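Local coordinates for transaminase (Bacillus megaterium, PDB 5G0A) that catalyses S-selective amino-group transfer as a pyridoxal-5'-phosphate-dependent omega-transaminase of the class-III aminotransferase family, at the interface of chains A and B. Coordinates in Å, arbitrary orientation; residue numbers count along the deposited sequence, not the author numbering. Chains: chain A/B, Transaminase.

The interface of chains A and B. Residues chain A 61-62, 297-298, 301, 303, 305-306; chain B 84, 330-331, 334.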
loop_
_atom_site.group_PDB
_atom_site.type_symbol
_atom_site.label_atom_id
_atom_site.label_comp_id
_atom_site.label_asym_id
_atom_site.label_seq_id
_atom_site.Cartn_x
_atom_site.Cartn_y
_atom_site.Cartn_z
ATOM N N CYS A 61 12.552 17.622 -26.508
ATOM C CA CYS A 61 11.246 17.214 -26.998
ATOM C C CYS A 61 10.751 17.911 -28.263
ATOM O O CYS A 61 9.633 17.627 -28.723
ATOM C CB CYS A 61 10.184 17.392 -25.881
ATOM S SG CYS A 61 9.986 19.057 -25.271
ATOM N N VAL A 62 11.552 18.818 -28.821
ATOM C CA VAL A 62 11.149 19.514 -30.046
ATOM C C VAL A 62 12.001 18.996 -31.214
ATOM O O VAL A 62 12.698 19.754 -31.894
ATOM C CB VAL A 62 11.214 21.044 -29.876
ATOM C CG1 VAL A 62 10.438 21.731 -31.008
ATOM C CG2 VAL A 62 10.562 21.445 -28.555
ATOM N N GLY A 297 6.335 9.824 -26.297
ATOM C CA GLY A 297 5.815 11.182 -26.096
ATOM C C GLY A 297 6.842 12.098 -26.745
ATOM O O GLY A 297 7.580 11.653 -27.639
ATOM N N LYS A 298 6.905 13.361 -26.311
ATOM C CA LYS A 298 7.940 14.309 -26.774
ATOM C C LYS A 298 8.134 14.317 -28.297
ATOM O O LYS A 298 7.353 14.924 -29.014
ATOM C CB LYS A 298 9.229 14.040 -25.992
ATOM C CG LYS A 298 9.019 14.401 -24.501
ATOM C CD LYS A 298 10.325 14.310 -23.675
ATOM C CE LYS A 298 10.171 14.802 -22.194
ATOM N NZ LYS A 298 10.287 13.728 -21.215
ATOM N N SER A 301 5.310 13.867 -31.380
ATOM C CA SER A 301 4.806 14.998 -32.177
ATOM C C SER A 301 5.793 16.169 -32.257
ATOM O O SER A 301 5.454 17.240 -32.787
ATOM C CB SER A 301 3.488 15.513 -31.587
ATOM O OG SER A 301 3.757 15.997 -30.266
ATOM N N SER A 303 6.473 17.861 -29.814
ATOM C CA SER A 303 5.749 18.853 -29.003
ATOM C C SER A 303 4.854 19.820 -29.786
ATOM O O SER A 303 4.418 20.818 -29.234
ATOM C CB SER A 303 6.717 19.685 -28.148
ATOM O OG SER A 303 7.530 18.831 -27.384
ATOM N N LEU A 305 1.775 19.359 -30.800
ATOM C CA LEU A 305 0.573 19.282 -29.958
ATOM C C LEU A 305 0.767 18.144 -28.965
ATOM O O LEU A 305 1.650 17.291 -29.160
ATOM C CB LEU A 305 -0.676 19.004 -30.810
ATOM C CG LEU A 305 -1.136 20.151 -31.724
ATOM C CD1 LEU A 305 -2.268 19.621 -32.611
ATOM C CD2 LEU A 305 -1.594 21.393 -30.951
ATOM N N PRO A 306 -0.033 18.129 -27.878
ATOM C CA PRO A 306 0.150 17.040 -26.893
ATOM C C PRO A 306 -0.207 15.659 -27.455
ATOM O O PRO A 306 -1.327 15.464 -27.935
ATOM C CB PRO A 306 -0.806 17.435 -25.754
ATOM C CG PRO A 306 -0.921 18.942 -25.869
ATOM C CD PRO A 306 -0.961 19.163 -27.389
ATOM N N PHE B 84 6.627 25.490 -29.292
ATOM C CA PHE B 84 6.367 24.930 -27.973
ATOM C C PHE B 84 7.334 25.518 -26.955
ATOM O O PHE B 84 8.540 25.568 -27.201
ATOM C CB PHE B 84 6.557 23.409 -28.014
ATOM C CG PHE B 84 6.572 22.794 -26.631
ATOM C CD1 PHE B 84 5.383 22.732 -25.899
ATOM C CD2 PHE B 84 7.765 22.367 -26.047
ATOM C CE1 PHE B 84 5.377 22.237 -24.599
ATOM C CE2 PHE B 84 7.763 21.858 -24.728
ATOM C CZ PHE B 84 6.561 21.794 -24.020
ATOM N N THR B 330 5.643 17.742 -19.391
ATOM C CA THR B 330 6.124 18.354 -20.646
ATOM C C THR B 330 5.093 19.343 -21.232
ATOM O O THR B 330 5.418 20.524 -21.456
ATOM C CB THR B 330 6.507 17.284 -21.701
ATOM O OG1 THR B 330 7.491 16.401 -21.131
ATOM C CG2 THR B 330 7.125 17.951 -22.942
ATOM N N TYR B 331 3.875 18.869 -21.479
ATOM C CA TYR B 331 2.890 19.657 -22.211
ATOM C C TYR B 331 2.028 20.571 -21.337
ATOM O O TYR B 331 1.150 21.267 -21.841
ATOM C CB TYR B 331 2.035 18.782 -23.131
ATOM C CG TYR B 331 2.899 18.073 -24.158
ATOM C CD1 TYR B 331 3.942 18.750 -24.797
ATOM C CD2 TYR B 331 2.702 16.733 -24.463
ATOM C CE1 TYR B 331 4.753 18.116 -25.729
ATOM C CE2 TYR B 331 3.507 16.096 -25.418
ATOM C CZ TYR B 331 4.537 16.804 -26.034
ATOM O OH TYR B 331 5.372 16.210 -26.981
ATOM N N HIS B 334 0.950 24.100 -22.610
ATOM C CA HIS B 334 1.267 24.131 -24.045
ATOM C C HIS B 334 0.671 25.370 -24.711
ATOM O O HIS B 334 -0.540 25.558 -24.667
ATOM C CB HIS B 334 0.750 22.859 -24.740
ATOM C CG HIS B 334 1.277 22.702 -26.134
ATOM N ND1 HIS B 334 0.981 23.591 -27.155
ATOM C CD2 HIS B 334 2.125 21.790 -26.661
ATOM C CE1 HIS B 334 1.622 23.218 -28.248
ATOM N NE2 HIS B 334 2.324 22.132 -27.974
HETATM O O HOH W 1 4.423 14.047 -28.405
#
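With CG anti to the backbone N (chi1 -168°), B:His334 reaches across to A:Ser303, while B:Tyr331, whose CG lies beside its own backbone N (chi1 -60°), points its phenol between A:Ser303 and A:Pro306. The imidazole NE2 of B:His334 donates to the carbonyl O of A:Ser303 at 2.8 Å; this oxygen lies close to the ring plane, and the N-H approaches it tilted from the carbonyl plane. CD of A:Pro306 sits above one face of the same imidazole, towards its rim.

A:Ser303 fits into the angle between the face of B:Phe84 and the edge of B:Tyr331. Its CB lies over the face of B:Phe84, 3.9 Å from the ring centroid, in a CH-pi contact. OG meets the tyrosine edge in plane at CE1 and donates to the carbonyl O of A:Cys61 at 2.8 Å, from well above the carbonyl plane, which helps to set the hydroxyl's rotation; its bond to the phenol OH of B:Tyr331 is weak. CA of A:Pro306 instead lies over one face of the tyrosine ring, towards CD2 (3.5 Å).

The phenol OH of B:Tyr331 ends 3.1 Å from the carbonyl O of A:Lys298, consistent with a hydrogen bond, and also binds a water at 2.8 Å. That water links it to A:Lys298 O and to both N and OG of A:Ser301, whose hydroxyl is held in turn by A:Leu305 O. Nearby, SG of A:Cys61 rests against CE2 of B:Phe84 at 3.6 Å, and B:Thr330 crosses the A:Lys298 chain at about a right angle, with OG1 near CE.

A:Lys298 is the family's Schiff-base lysine, so this patch of the two-fold interface lies beside the cofactor site and may support it from the other subunit. It joins the loop after helix 57-60, the 3-10 turn 298-300 and the segment before strand 308-313 in chain A to the loops preceding helix 335-350 and between helices 69-78 and 92-105, the latter carrying B:Phe84, in chain B.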